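Long-range contacts in acyl-CoA dehydrogenase (Bacillus anthracis, PDB 3OWA), which binds FAD and probably uses it to oxidise acyl-CoA thioesters, introducing a double bond between the alpha and beta carbons of the acyl chain: residues A[532-537]-A[576-581]; A[525-530]-A[583-588]; A[334-339]-A[348-353]; A[127-132]-A[262-267]; A[46-51]-A[103-108]. One frame throughout, in Å; residues are numbered along the deposited sequence.

The five contacts all join helices. Contact 5 comes first along the chain, tying helix 35-52 to helix 95-105 within the N-terminal domain. Contact 4 then joins that domain to the C-terminal helical domain through helices 124-129 and 257-293, and contact 3 follows on helix 305-336. Contacts 3 and 4 touch, centres about 13 Å apart, because helix 348-355, one side of contact 3, also packs on L128, F129 and N263 of contact 4. Contacts 1 and 2, centres about 10 Å apart, hold the last helix, 578-592, on helix 526-554, contact 1 nested inside the loop closed by contact 2. Contacts 1 and 4, centres about 42 Å apart, lie on opposite sides of the chain's centre.

Contact 1: residues A[532-537]-A[576-581]; sequences TEVFCQ and LNVIPK
Two hydrogen bonds join the carboxamide of Q537 to the backbone of L576. The group acts at both ends: L576 N donates to Q537 OE1 at 2.8 Å, in the carbonyl plane on a lone pair, while Q537 NE2 donates to L576 O at 2.8 Å, nearly straight at 172°. A salt bridge adds charge pairing, K581 NZ lying 3.0 Å from E533 OE1 and meeting it from above the carboxylate plane. Among the apolar contacts, V534 CG2 packs 3.9 Å from V578 CB and also touches CB of K581, and L576 CD1 touches E533 CB at 3.7 Å, the side chains crossing at about a right angle. I552 and E549 of the second subunit pack on N577 and V578, which places the start of helix 578-592 near the subunit interface. Both ends of the Q537 amide are engaged, which is consistent with a single orientation of the group, and they tie the loop before helix 578-592 to helix 526-554.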
# COMPACT_ATOMS: atom_id res chain seq x y z
N THR A 532 -14.61 -10.26 15.23
CA THR A 532 -15.22 -9.10 15.88
C THR A 532 -14.39 -8.53 17.03
O THR A 532 -14.20 -7.30 17.07
CB THR A 532 -16.66 -9.44 16.35
OG1 THR A 532 -17.41 -9.82 15.20
CG2 THR A 532 -17.34 -8.23 16.98
N GLU A 533 -13.90 -9.39 17.92
CA GLU A 533 -13.04 -8.96 19.04
C GLU A 533 -11.78 -8.26 18.56
O GLU A 533 -11.40 -7.18 19.04
CB GLU A 533 -12.66 -10.16 19.90
CG GLU A 533 -13.82 -10.64 20.77
CD GLU A 533 -13.58 -11.99 21.40
OE1 GLU A 533 -12.72 -12.76 20.92
OE2 GLU A 533 -14.27 -12.28 22.41
N VAL A 534 -11.14 -8.89 17.58
CA VAL A 534 -9.86 -8.47 17.07
C VAL A 534 -10.04 -7.16 16.25
O VAL A 534 -9.29 -6.21 16.46
CB VAL A 534 -9.26 -9.63 16.21
CG1 VAL A 534 -8.36 -9.12 15.14
CG2 VAL A 534 -8.55 -10.66 17.14
N PHE A 535 -11.04 -7.12 15.38
CA PHE A 535 -11.24 -5.92 14.55
C PHE A 535 -11.63 -4.72 15.43
O PHE A 535 -11.11 -3.61 15.26
CB PHE A 535 -12.29 -6.13 13.44
CG PHE A 535 -12.61 -4.87 12.68
CD1 PHE A 535 -11.78 -4.44 11.67
CD2 PHE A 535 -13.70 -4.07 13.04
CE1 PHE A 535 -12.04 -3.25 10.98
CE2 PHE A 535 -13.98 -2.88 12.38
CZ PHE A 535 -13.15 -2.48 11.32
N CYS A 536 -12.55 -4.96 16.35
CA CYS A 536 -13.03 -3.89 17.24
C CYS A 536 -11.93 -3.26 18.07
O CYS A 536 -11.83 -2.03 18.14
CB CYS A 536 -14.16 -4.38 18.13
SG CYS A 536 -15.71 -4.35 17.22
N GLN A 537 -11.09 -4.10 18.66
CA GLN A 537 -9.98 -3.60 19.45
C GLN A 537 -9.10 -2.66 18.63
O GLN A 537 -8.79 -1.54 19.08
CB GLN A 537 -9.16 -4.76 20.01
CG GLN A 537 -7.97 -4.27 20.79
CD GLN A 537 -7.63 -5.16 21.97
OE1 GLN A 537 -8.44 -5.36 22.88
NE2 GLN A 537 -6.42 -5.70 21.97
N LEU A 576 -7.86 -6.71 25.21
CA LEU A 576 -7.71 -8.15 24.97
C LEU A 576 -6.32 -8.46 24.47
O LEU A 576 -5.64 -7.58 23.94
CB LEU A 576 -8.69 -8.61 23.91
CG LEU A 576 -10.17 -8.30 24.10
CD1 LEU A 576 -10.90 -8.60 22.79
CD2 LEU A 576 -10.74 -9.10 25.29
N ASN A 577 -5.93 -9.72 24.63
CA ASN A 577 -4.73 -10.27 24.01
C ASN A 577 -5.11 -10.88 22.65
O ASN A 577 -5.70 -11.96 22.58
CB ASN A 577 -4.09 -11.33 24.93
CG ASN A 577 -2.86 -11.98 24.34
OD1 ASN A 577 -2.30 -11.50 23.34
ND2 ASN A 577 -2.44 -13.09 24.94
N VAL A 578 -4.77 -10.18 21.57
CA VAL A 578 -5.29 -10.58 20.25
C VAL A 578 -4.38 -11.61 19.57
O VAL A 578 -4.78 -12.25 18.58
CB VAL A 578 -5.53 -9.36 19.31
CG1 VAL A 578 -6.62 -8.46 19.88
CG2 VAL A 578 -4.24 -8.60 19.06
N ILE A 579 -3.17 -11.78 20.11
CA ILE A 579 -2.18 -12.60 19.46
C ILE A 579 -2.66 -14.05 19.34
O ILE A 579 -2.69 -14.59 18.22
CB ILE A 579 -0.73 -12.38 20.01
CG1 ILE A 579 -0.21 -10.99 19.58
CG2 ILE A 579 0.21 -13.45 19.51
CD1 ILE A 579 1.10 -10.55 20.26
N PRO A 580 -3.10 -14.68 20.47
CA PRO A 580 -3.66 -16.03 20.34
C PRO A 580 -4.98 -16.09 19.55
O PRO A 580 -5.29 -17.13 18.93
CB PRO A 580 -3.89 -16.49 21.80
CG PRO A 580 -3.05 -15.59 22.63
CD PRO A 580 -2.97 -14.27 21.88
N LYS A 581 -5.77 -15.02 19.59
CA LYS A 581 -6.99 -14.96 18.82
C LYS A 581 -6.71 -14.97 17.31
O LYS A 581 -7.44 -15.60 16.54
CB LYS A 581 -7.82 -13.75 19.23
CG LYS A 581 -8.29 -13.82 20.70
CD LYS A 581 -9.22 -12.70 21.09
CE LYS A 581 -9.83 -12.93 22.49
NZ LYS A 581 -10.63 -14.20 22.56

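Contact 2: residues A[525-530]-A[583-588]; sequences NKQKVL and REIAAK
Q527 and L530 of helix 526-554 meet I585, E584 and K588 of helix 578-592 in a helix-helix packing within the C-terminal helical part of the chain. The short segments run roughly antiparallel, with a signed crossing angle of -138° and a closest axis approach of 9.9 Å. L530 and I585 form the apolar contact, L530 CB packing 3.7 Å from I585 CG1, while L530 CD1 presses on CG of E584, the two side chains crossing at about a right angle. I585 also touches A312 of helix 305-336. Q527 works on two fronts. The aliphatic part of K588 slides past it in the opposite direction, K588 CB coming within 3.7 Å of Q527 OE1. The chain of Q527 bends at chi2 (76°), which places CD beside helix 578-592; NE2 bonds to the hydroxyl of Y531, one turn on in the same helix. Nearer solvent, K526 crosses E584 at about a right angle; their salt bridge is long, 3.6 Å from K526 NZ to E584 OE2, and CE of the lysine lies nearer to that oxygen than NZ does. Across the helices, the amide of Q527 makes a nearly straight hydrogen bond, NE2 to I585 O at 3.2 Å, with the acceptor almost in the amide plane.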
# COMPACT_ATOMS: atom_id res chain seq x y z
N ASN A 525 -20.62 -19.99 15.93
CA ASN A 525 -20.21 -18.66 15.48
C ASN A 525 -18.91 -18.13 16.09
O ASN A 525 -18.70 -16.91 16.19
CB ASN A 525 -21.36 -17.67 15.63
CG ASN A 525 -22.48 -17.96 14.65
OD1 ASN A 525 -22.29 -17.87 13.42
ND2 ASN A 525 -23.66 -18.34 15.17
N LYS A 526 -18.03 -19.07 16.45
CA LYS A 526 -16.76 -18.79 17.06
C LYS A 526 -15.85 -17.88 16.20
O LYS A 526 -15.24 -16.93 16.71
CB LYS A 526 -16.05 -20.12 17.37
CG LYS A 526 -14.69 -19.96 18.07
CD LYS A 526 -14.22 -21.25 18.71
CE LYS A 526 -13.63 -21.00 20.11
NZ LYS A 526 -13.34 -22.28 20.84
N GLN A 527 -15.77 -18.20 14.92
CA GLN A 527 -14.97 -17.41 13.96
C GLN A 527 -15.47 -15.96 13.88
O GLN A 527 -14.69 -15.03 13.93
CB GLN A 527 -14.95 -18.10 12.60
CG GLN A 527 -13.94 -17.57 11.57
CD GLN A 527 -12.50 -18.01 11.84
OE1 GLN A 527 -12.16 -18.52 12.93
NE2 GLN A 527 -11.63 -17.80 10.84
N LYS A 528 -16.78 -15.75 13.78
CA LYS A 528 -17.28 -14.38 13.79
C LYS A 528 -16.94 -13.62 15.06
O LYS A 528 -16.62 -12.44 15.01
CB LYS A 528 -18.79 -14.34 13.59
CG LYS A 528 -19.24 -14.83 12.24
CD LYS A 528 -20.75 -14.82 12.16
CE LYS A 528 -21.15 -15.62 10.96
NZ LYS A 528 -22.48 -16.15 11.10
N VAL A 529 -17.04 -14.30 16.22
CA VAL A 529 -16.75 -13.64 17.49
C VAL A 529 -15.30 -13.17 17.50
O VAL A 529 -15.02 -12.04 17.90
CB VAL A 529 -17.04 -14.57 18.70
CG1 VAL A 529 -16.35 -14.05 19.99
CG2 VAL A 529 -18.53 -14.72 18.92
N LEU A 530 -14.41 -14.05 17.06
CA LEU A 530 -12.99 -13.77 16.96
C LEU A 530 -12.66 -12.59 16.04
O LEU A 530 -11.94 -11.69 16.45
CB LEU A 530 -12.24 -15.04 16.53
CG LEU A 530 -12.11 -16.14 17.62
CD1 LEU A 530 -11.47 -17.37 17.03
CD2 LEU A 530 -11.34 -15.67 18.86
N ARG A 583 -4.12 -16.27 15.92
CA ARG A 583 -3.65 -17.62 15.59
C ARG A 583 -4.83 -18.55 15.46
O ARG A 583 -4.83 -19.45 14.63
CB ARG A 583 -2.68 -18.17 16.66
CG ARG A 583 -1.38 -17.37 16.74
CD ARG A 583 -0.47 -17.96 17.81
NE ARG A 583 0.87 -17.35 17.81
CZ ARG A 583 1.90 -17.90 18.44
NH1 ARG A 583 1.74 -19.07 19.08
NH2 ARG A 583 3.10 -17.32 18.42
N GLU A 584 -5.83 -18.35 16.30
CA GLU A 584 -7.05 -19.15 16.20
C GLU A 584 -7.82 -18.84 14.91
O GLU A 584 -8.26 -19.76 14.20
CB GLU A 584 -7.92 -18.91 17.42
CG GLU A 584 -8.98 -19.97 17.61
CD GLU A 584 -9.68 -19.92 18.98
OE1 GLU A 584 -9.20 -19.21 19.90
OE2 GLU A 584 -10.74 -20.57 19.11
N ILE A 585 -7.98 -17.56 14.59
CA ILE A 585 -8.61 -17.18 13.31
C ILE A 585 -7.90 -17.89 12.15
O ILE A 585 -8.53 -18.52 11.29
CB ILE A 585 -8.57 -15.63 13.08
CG1 ILE A 585 -9.56 -14.92 14.02
CG2 ILE A 585 -8.85 -15.28 11.60
CD1 ILE A 585 -9.26 -13.43 14.31
N ALA A 586 -6.57 -17.79 12.13
CA ALA A 586 -5.75 -18.31 11.02
C ALA A 586 -5.87 -19.81 10.89
O ALA A 586 -5.93 -20.33 9.77
CB ALA A 586 -4.32 -17.93 11.21
N ALA A 587 -5.92 -20.52 12.01
CA ALA A 587 -6.05 -21.96 11.98
C ALA A 587 -7.24 -22.35 11.12
O ALA A 587 -7.12 -23.23 10.28
CB ALA A 587 -6.18 -22.55 13.43
N LYS A 588 -8.39 -21.71 11.32
CA LYS A 588 -9.60 -22.08 10.58
C LYS A 588 -9.55 -21.66 9.08
O LYS A 588 -10.04 -22.37 8.19
CB LYS A 588 -10.83 -21.49 11.24
CG LYS A 588 -12.12 -22.06 10.64
CD LYS A 588 -13.33 -21.66 11.40
CE LYS A 588 -14.49 -22.59 11.08
NZ LYS A 588 -15.68 -22.17 11.87

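Contact 3: residues A[334-339]-A[348-353]; sequences SRMSTL and KAVAAS
M336, L339 and R335 meet V350, A349 and S353 near the C-terminal end of helix 305-336, where helix 348-355 packs back against it; these are consecutive helices linked through the short helix 341-346 in the C-terminal domain of the acyl-CoA dehydrogenase fold. The first shell is apolar. The selenium of selenomethionine M336 sits 3.5 Å from V350 CG1, the two side chains crossing obliquely; bends at chi2 and chi3 (-69° and -68°) fold the chain so that its methyl CE also comes beside both valine methyls. L339 meets A349 with both methyls, and CD1 to CB at 3.5 Å is tighter than usual van der Waals contact. CD1 continues to S353, 3.7 Å from OG. R335 CB meets the serine at CB, 3.9 Å away, although the end of the arginine leads away, with a long, weak ion pair to E356. S353 O, near R335 CB, is buried without a hydrogen-bond partner. A type I turn from M336 to L339, closed by the bond from L339 N to M336 O, brings the leucine round to face A349. Further out, F332 lies against V350 and S353, while L128 of helix 124-129 packs on V350 and V344 on L339. S353 OG is itself held within its helix: it donates to A349 O at 2.9 Å, and S353 N reaches the same oxygen from the opposite face of the carbonyl plane.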
# COMPACT_ATOMS: atom_id res chain seq x y z
N SER A 334 -34.67 -2.48 2.08
CA SER A 334 -35.81 -2.28 2.96
C SER A 334 -36.49 -0.93 2.71
O SER A 334 -37.64 -0.74 3.09
CB SER A 334 -35.44 -2.50 4.43
OG SER A 334 -34.72 -1.40 4.93
N ARG A 335 -35.79 -0.02 2.05
CA ARG A 335 -36.40 1.23 1.63
C ARG A 335 -37.22 0.99 0.36
O ARG A 335 -38.28 1.60 0.16
CB ARG A 335 -35.33 2.29 1.41
CG ARG A 335 -35.76 3.69 1.76
CD ARG A 335 -35.84 3.87 3.26
NE ARG A 335 -35.74 5.28 3.65
CZ ARG A 335 -35.76 5.71 4.91
NH1 ARG A 335 -35.89 4.85 5.92
NH2 ARG A 335 -35.65 7.01 5.18
N MSE A 336 -36.70 0.09 -0.49
CA MSE A 336 -37.36 -0.39 -1.70
C MSE A 336 -38.68 -1.11 -1.41
O MSE A 336 -39.62 -1.03 -2.21
CB MSE A 336 -36.45 -1.38 -2.45
CG MSE A 336 -35.23 -0.77 -3.13
SE MSE A 336 -35.69 0.32 -4.63
CE MSE A 336 -36.32 -1.09 -5.81
N SER A 337 -38.74 -1.82 -0.27
CA SER A 337 -39.94 -2.55 0.18
C SER A 337 -41.19 -1.68 0.24
O SER A 337 -42.30 -2.18 0.02
CB SER A 337 -39.71 -3.17 1.56
OG SER A 337 -38.96 -4.36 1.47
N THR A 338 -41.01 -0.40 0.56
CA THR A 338 -42.12 0.55 0.69
C THR A 338 -42.79 0.86 -0.65
O THR A 338 -43.97 1.20 -0.70
CB THR A 338 -41.60 1.87 1.28
OG1 THR A 338 -40.90 1.57 2.50
CG2 THR A 338 -42.73 2.84 1.58
N LEU A 339 -42.03 0.71 -1.72
CA LEU A 339 -42.43 1.19 -3.03
C LEU A 339 -43.42 0.30 -3.80
O LEU A 339 -43.22 -0.91 -3.96
CB LEU A 339 -41.19 1.52 -3.88
CG LEU A 339 -40.13 2.50 -3.35
CD1 LEU A 339 -39.11 2.77 -4.44
CD2 LEU A 339 -40.72 3.82 -2.84
N LYS A 348 -37.42 7.30 -10.07
CA LYS A 348 -37.11 8.39 -9.17
C LYS A 348 -37.10 7.93 -7.70
O LYS A 348 -36.20 8.29 -6.93
CB LYS A 348 -38.10 9.54 -9.35
CG LYS A 348 -37.58 10.87 -8.88
CD LYS A 348 -38.70 11.92 -8.91
CE LYS A 348 -38.37 13.05 -7.95
NZ LYS A 348 -38.49 12.62 -6.52
N ALA A 349 -38.08 7.11 -7.32
CA ALA A 349 -38.13 6.60 -5.95
C ALA A 349 -37.03 5.57 -5.63
O ALA A 349 -36.59 5.49 -4.49
CB ALA A 349 -39.53 6.04 -5.61
N VAL A 350 -36.61 4.78 -6.63
CA VAL A 350 -35.48 3.85 -6.46
C VAL A 350 -34.22 4.67 -6.15
O VAL A 350 -33.52 4.40 -5.18
CB VAL A 350 -35.24 2.93 -7.71
CG1 VAL A 350 -34.20 1.84 -7.41
CG2 VAL A 350 -36.54 2.30 -8.21
N ALA A 351 -33.96 5.70 -6.95
CA ALA A 351 -32.81 6.59 -6.73
C ALA A 351 -32.81 7.22 -5.31
O ALA A 351 -31.77 7.21 -4.64
CB ALA A 351 -32.75 7.68 -7.82
N ALA A 352 -33.96 7.73 -4.86
CA ALA A 352 -34.08 8.29 -3.51
C ALA A 352 -33.91 7.23 -2.42
O ALA A 352 -33.41 7.53 -1.36
CB ALA A 352 -35.40 9.03 -3.34
N SER A 353 -34.29 5.99 -2.69
CA SER A 353 -34.16 4.89 -1.72
C SER A 353 -32.70 4.59 -1.40
O SER A 353 -32.40 4.07 -0.33
CB SER A 353 -34.81 3.60 -2.22
OG SER A 353 -36.23 3.70 -2.27

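Contact 4: residues A[127-132]-A[262-267]; sequences VLFGNE and FNILNI
The ring of F129 meets N263 and I264 at its edge, near the ring plane. CB of N263 comes closest, 3.7 Å from F129 CZ, and CD1 of I264 lies 4.4 Å from F129 CE2. The side chains of N263 and F129 cross at about a right angle, with the amide plane turned 56° from the ring; ND2 of N263 is bound to the backbone oxygen of I259, one turn earlier in the helix. The contact joins helix 124-129 of the N-terminal helical domain to helix 257-293 of the C-terminal one, the two helical domains that pack together in acyl-CoA dehydrogenases, the sheet-rich middle domain lying between them in sequence. Beside the ring, L128 and I267 reach toward each other tip to tip. Their CD1 atoms are 3.5 Å apart, tighter than usual for two methyls, while L128 CD1 keeps 4.2 Å from I264 CD1. An extended chi2 (164°) carries CD1 of I267 out to the leucine. V350 and A351 of helix 348-355 pack against L128 and F129, and the side chain of I264 lies about 9 Å from the bound FAD.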
# COMPACT_ATOMS: atom_id res chain seq x y z
N VAL A 127 -32.34 3.69 -16.60
CA VAL A 127 -33.25 3.03 -15.66
C VAL A 127 -33.89 4.03 -14.67
O VAL A 127 -35.11 4.02 -14.46
CB VAL A 127 -32.56 1.87 -14.87
CG1 VAL A 127 -33.53 1.28 -13.81
CG2 VAL A 127 -32.06 0.76 -15.83
N LEU A 128 -33.08 4.89 -14.08
CA LEU A 128 -33.53 5.75 -13.01
C LEU A 128 -34.07 7.09 -13.48
O LEU A 128 -34.96 7.64 -12.83
CB LEU A 128 -32.41 5.99 -11.99
CG LEU A 128 -31.88 4.70 -11.34
CD1 LEU A 128 -30.79 5.03 -10.36
CD2 LEU A 128 -32.98 3.93 -10.64
N PHE A 129 -33.54 7.62 -14.58
CA PHE A 129 -33.92 8.96 -15.01
C PHE A 129 -34.41 9.06 -16.42
O PHE A 129 -34.72 10.15 -16.89
CB PHE A 129 -32.76 9.93 -14.76
CG PHE A 129 -32.33 9.98 -13.33
CD1 PHE A 129 -33.12 10.65 -12.38
CD2 PHE A 129 -31.17 9.33 -12.90
CE1 PHE A 129 -32.75 10.69 -11.05
CE2 PHE A 129 -30.80 9.38 -11.57
CZ PHE A 129 -31.60 10.05 -10.63
N GLY A 130 -34.51 7.94 -17.13
CA GLY A 130 -35.04 7.98 -18.50
C GLY A 130 -36.56 8.20 -18.50
O GLY A 130 -37.24 7.77 -17.56
N ASN A 131 -37.08 8.86 -19.53
CA ASN A 131 -38.52 8.94 -19.71
C ASN A 131 -38.98 7.65 -20.35
O ASN A 131 -38.15 6.83 -20.76
CB ASN A 131 -38.95 10.17 -20.53
CG ASN A 131 -38.41 10.15 -21.95
OD1 ASN A 131 -38.35 9.11 -22.61
ND2 ASN A 131 -38.04 11.30 -22.44
N GLU A 132 -40.31 7.48 -20.46
CA GLU A 132 -40.90 6.23 -20.89
C GLU A 132 -40.36 5.81 -22.24
O GLU A 132 -40.06 4.63 -22.45
CB GLU A 132 -42.43 6.36 -20.96
CG GLU A 132 -43.16 5.06 -21.29
CD GLU A 132 -43.01 3.98 -20.20
OE1 GLU A 132 -42.52 4.28 -19.08
OE2 GLU A 132 -43.39 2.82 -20.47
N PHE A 262 -24.94 12.84 -9.15
CA PHE A 262 -24.84 12.61 -7.72
C PHE A 262 -25.52 11.30 -7.33
O PHE A 262 -24.99 10.52 -6.52
CB PHE A 262 -25.40 13.80 -6.90
CG PHE A 262 -25.96 13.40 -5.54
CD1 PHE A 262 -25.11 13.25 -4.42
CD2 PHE A 262 -27.34 13.15 -5.36
CE1 PHE A 262 -25.62 12.86 -3.14
CE2 PHE A 262 -27.86 12.77 -4.10
CZ PHE A 262 -26.99 12.61 -3.00
N ASN A 263 -26.68 11.03 -7.92
CA ASN A 263 -27.40 9.81 -7.60
C ASN A 263 -26.69 8.57 -8.11
O ASN A 263 -26.62 7.57 -7.39
CB ASN A 263 -28.82 9.84 -8.14
CG ASN A 263 -29.78 10.47 -7.17
OD1 ASN A 263 -30.23 9.83 -6.20
ND2 ASN A 263 -30.10 11.72 -7.41
N ILE A 264 -26.15 8.64 -9.32
CA ILE A 264 -25.41 7.54 -9.91
C ILE A 264 -24.13 7.20 -9.08
O ILE A 264 -23.77 6.01 -8.88
CB ILE A 264 -25.06 7.85 -11.38
CG1 ILE A 264 -26.36 7.98 -12.22
CG2 ILE A 264 -24.08 6.81 -11.99
CD1 ILE A 264 -27.36 6.76 -12.12
N LEU A 265 -23.48 8.25 -8.59
CA LEU A 265 -22.28 8.14 -7.79
C LEU A 265 -22.50 7.27 -6.55
O LEU A 265 -21.65 6.43 -6.24
CB LEU A 265 -21.89 9.52 -7.34
CG LEU A 265 -20.43 9.98 -7.34
CD1 LEU A 265 -20.32 11.09 -6.29
CD2 LEU A 265 -19.40 8.86 -7.10
N ASN A 266 -23.65 7.45 -5.88
CA ASN A 266 -23.96 6.67 -4.68
C ASN A 266 -24.00 5.20 -4.98
O ASN A 266 -23.55 4.40 -4.19
CB ASN A 266 -25.31 7.04 -4.06
CG ASN A 266 -25.38 8.45 -3.56
OD1 ASN A 266 -26.42 9.13 -3.71
ND2 ASN A 266 -24.30 8.92 -2.98
N ILE A 267 -24.59 4.85 -6.11
CA ILE A 267 -24.74 3.46 -6.50
C ILE A 267 -23.38 2.90 -6.87
O ILE A 267 -23.01 1.82 -6.41
CB ILE A 267 -25.76 3.32 -7.66
CG1 ILE A 267 -27.18 3.69 -7.18
CG2 ILE A 267 -25.70 1.89 -8.23
CD1 ILE A 267 -28.19 3.97 -8.29

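Contact 5: residues A[46-51]-A[103-108]; sequences DFIVNE and EKFSRA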
# COMPACT_ATOMS: atom_id res chain seq x y z
N ASP A 46 -20.13 -19.76 -11.58
CA ASP A 46 -19.90 -20.77 -12.61
C ASP A 46 -19.63 -20.15 -13.98
O ASP A 46 -18.71 -20.57 -14.69
CB ASP A 46 -21.11 -21.67 -12.74
CG ASP A 46 -21.29 -22.61 -11.53
OD1 ASP A 46 -20.33 -22.80 -10.74
OD2 ASP A 46 -22.40 -23.17 -11.39
N PHE A 47 -20.43 -19.16 -14.35
CA PHE A 47 -20.16 -18.39 -15.57
C PHE A 47 -18.71 -17.86 -15.57
O PHE A 47 -17.95 -18.15 -16.48
CB PHE A 47 -21.15 -17.23 -15.77
CG PHE A 47 -20.77 -16.31 -16.91
CD1 PHE A 47 -20.29 -15.04 -16.66
CD2 PHE A 47 -20.84 -16.76 -18.23
CE1 PHE A 47 -19.92 -14.19 -17.73
CE2 PHE A 47 -20.47 -15.91 -19.30
CZ PHE A 47 -20.01 -14.64 -19.04
N ILE A 48 -18.33 -17.12 -14.52
CA ILE A 48 -16.99 -16.51 -14.43
C ILE A 48 -15.86 -17.57 -14.49
O ILE A 48 -14.93 -17.47 -15.31
CB ILE A 48 -16.86 -15.54 -13.20
CG1 ILE A 48 -17.31 -14.13 -13.59
CG2 ILE A 48 -15.39 -15.33 -12.86
CD1 ILE A 48 -18.76 -13.95 -13.71
N VAL A 49 -15.99 -18.64 -13.70
CA VAL A 49 -14.97 -19.66 -13.61
C VAL A 49 -14.91 -20.51 -14.88
O VAL A 49 -13.83 -20.76 -15.41
CB VAL A 49 -15.20 -20.56 -12.33
CG1 VAL A 49 -14.36 -21.84 -12.38
CG2 VAL A 49 -14.91 -19.80 -11.07
N ASN A 50 -16.06 -21.01 -15.33
CA ASN A 50 -16.11 -21.84 -16.53
C ASN A 50 -15.88 -21.08 -17.85
O ASN A 50 -15.20 -21.60 -18.72
CB ASN A 50 -17.42 -22.63 -16.59
CG ASN A 50 -17.58 -23.58 -15.42
OD1 ASN A 50 -16.59 -23.99 -14.81
ND2 ASN A 50 -18.81 -23.97 -15.12
N GLU A 51 -16.42 -19.87 -18.01
CA GLU A 51 -16.39 -19.19 -19.33
C GLU A 51 -15.38 -18.06 -19.43
O GLU A 51 -14.73 -17.90 -20.45
CB GLU A 51 -17.78 -18.66 -19.72
CG GLU A 51 -18.90 -19.70 -19.55
CD GLU A 51 -18.77 -20.83 -20.56
OE1 GLU A 51 -18.68 -20.53 -21.76
OE2 GLU A 51 -18.80 -22.02 -20.17
N GLU A 103 -20.23 -9.07 -6.67
CA GLU A 103 -19.27 -9.72 -5.81
C GLU A 103 -18.58 -10.86 -6.55
O GLU A 103 -17.36 -10.99 -6.49
CB GLU A 103 -19.91 -10.23 -4.49
CG GLU A 103 -18.84 -10.58 -3.44
CD GLU A 103 -19.35 -11.38 -2.25
OE1 GLU A 103 -18.63 -12.32 -1.85
OE2 GLU A 103 -20.44 -11.07 -1.70
N LYS A 104 -19.34 -11.68 -7.24
CA LYS A 104 -18.78 -12.81 -7.97
C LYS A 104 -18.03 -12.40 -9.24
O LYS A 104 -17.00 -13.04 -9.59
CB LYS A 104 -19.87 -13.82 -8.31
CG LYS A 104 -20.57 -14.38 -7.07
CD LYS A 104 -19.56 -15.10 -6.22
CE LYS A 104 -20.18 -15.89 -5.10
NZ LYS A 104 -19.10 -16.16 -4.11
N PHE A 105 -18.48 -11.32 -9.90
CA PHE A 105 -17.72 -10.78 -11.06
C PHE A 105 -16.29 -10.34 -10.73
O PHE A 105 -15.38 -10.39 -11.59
CB PHE A 105 -18.50 -9.66 -11.79
CG PHE A 105 -19.16 -10.12 -13.05
CD1 PHE A 105 -18.54 -9.98 -14.27
CD2 PHE A 105 -20.43 -10.72 -13.00
CE1 PHE A 105 -19.17 -10.46 -15.45
CE2 PHE A 105 -21.04 -11.20 -14.17
CZ PHE A 105 -20.41 -11.06 -15.38
N SER A 106 -16.07 -9.87 -9.50
CA SER A 106 -14.70 -9.48 -9.06
C SER A 106 -13.61 -10.54 -9.30
O SER A 106 -12.44 -10.22 -9.50
CB SER A 106 -14.71 -9.03 -7.60
OG SER A 106 -14.86 -10.18 -6.80
N ARG A 107 -13.99 -11.81 -9.35
CA ARG A 107 -13.05 -12.88 -9.67
C ARG A 107 -12.34 -12.64 -11.03
O ARG A 107 -11.20 -13.07 -11.23
CB ARG A 107 -13.78 -14.24 -9.59
CG ARG A 107 -12.95 -15.46 -9.96
CD ARG A 107 -12.22 -16.08 -8.74
NE ARG A 107 -11.49 -17.27 -9.18
CZ ARG A 107 -11.90 -18.52 -8.97
NH1 ARG A 107 -13.01 -18.74 -8.27
NH2 ARG A 107 -11.20 -19.54 -9.43
N ALA A 108 -13.00 -11.90 -11.94
CA ALA A 108 -12.52 -11.81 -13.29
C ALA A 108 -11.71 -10.53 -13.52
O ALA A 108 -11.65 -10.05 -14.65
CB ALA A 108 -13.71 -11.85 -14.26
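I48 is the bump of this contact, and F105, R107 and A108 form the hollow that receives it. Its CD1 methyl sits over the centre of the F105 ring, 3.5 Å from the centroid and 9° off the normal, a CH-pi contact in which the isoleucine crosses the phenylalanine at about a right angle. The turn at chi2 (75°) places CD1 there. The other branch, CG2, points into the remaining side of the hollow, 3.8 Å from R107 CG and 4.1 Å from A108 CB. F47 and V49 extend the contact on the same helix. F47 crosses F105 obliquely, CE1 to CZ at 3.9 Å, and V49 lays CG2 over one face of the R107 guanidinium, 3.5 Å from NH1. Beyond the pair, H115 stacks with the F105 ring, and L77, L79 and A74 pack round F47. No hydrogen bond crosses between the segments; packing, chiefly of side chains, joins helix 35-52 to helix 95-105 and the 3-10 turn that follows, within the N-terminal helical domain of the acyl-CoA dehydrogenase fold.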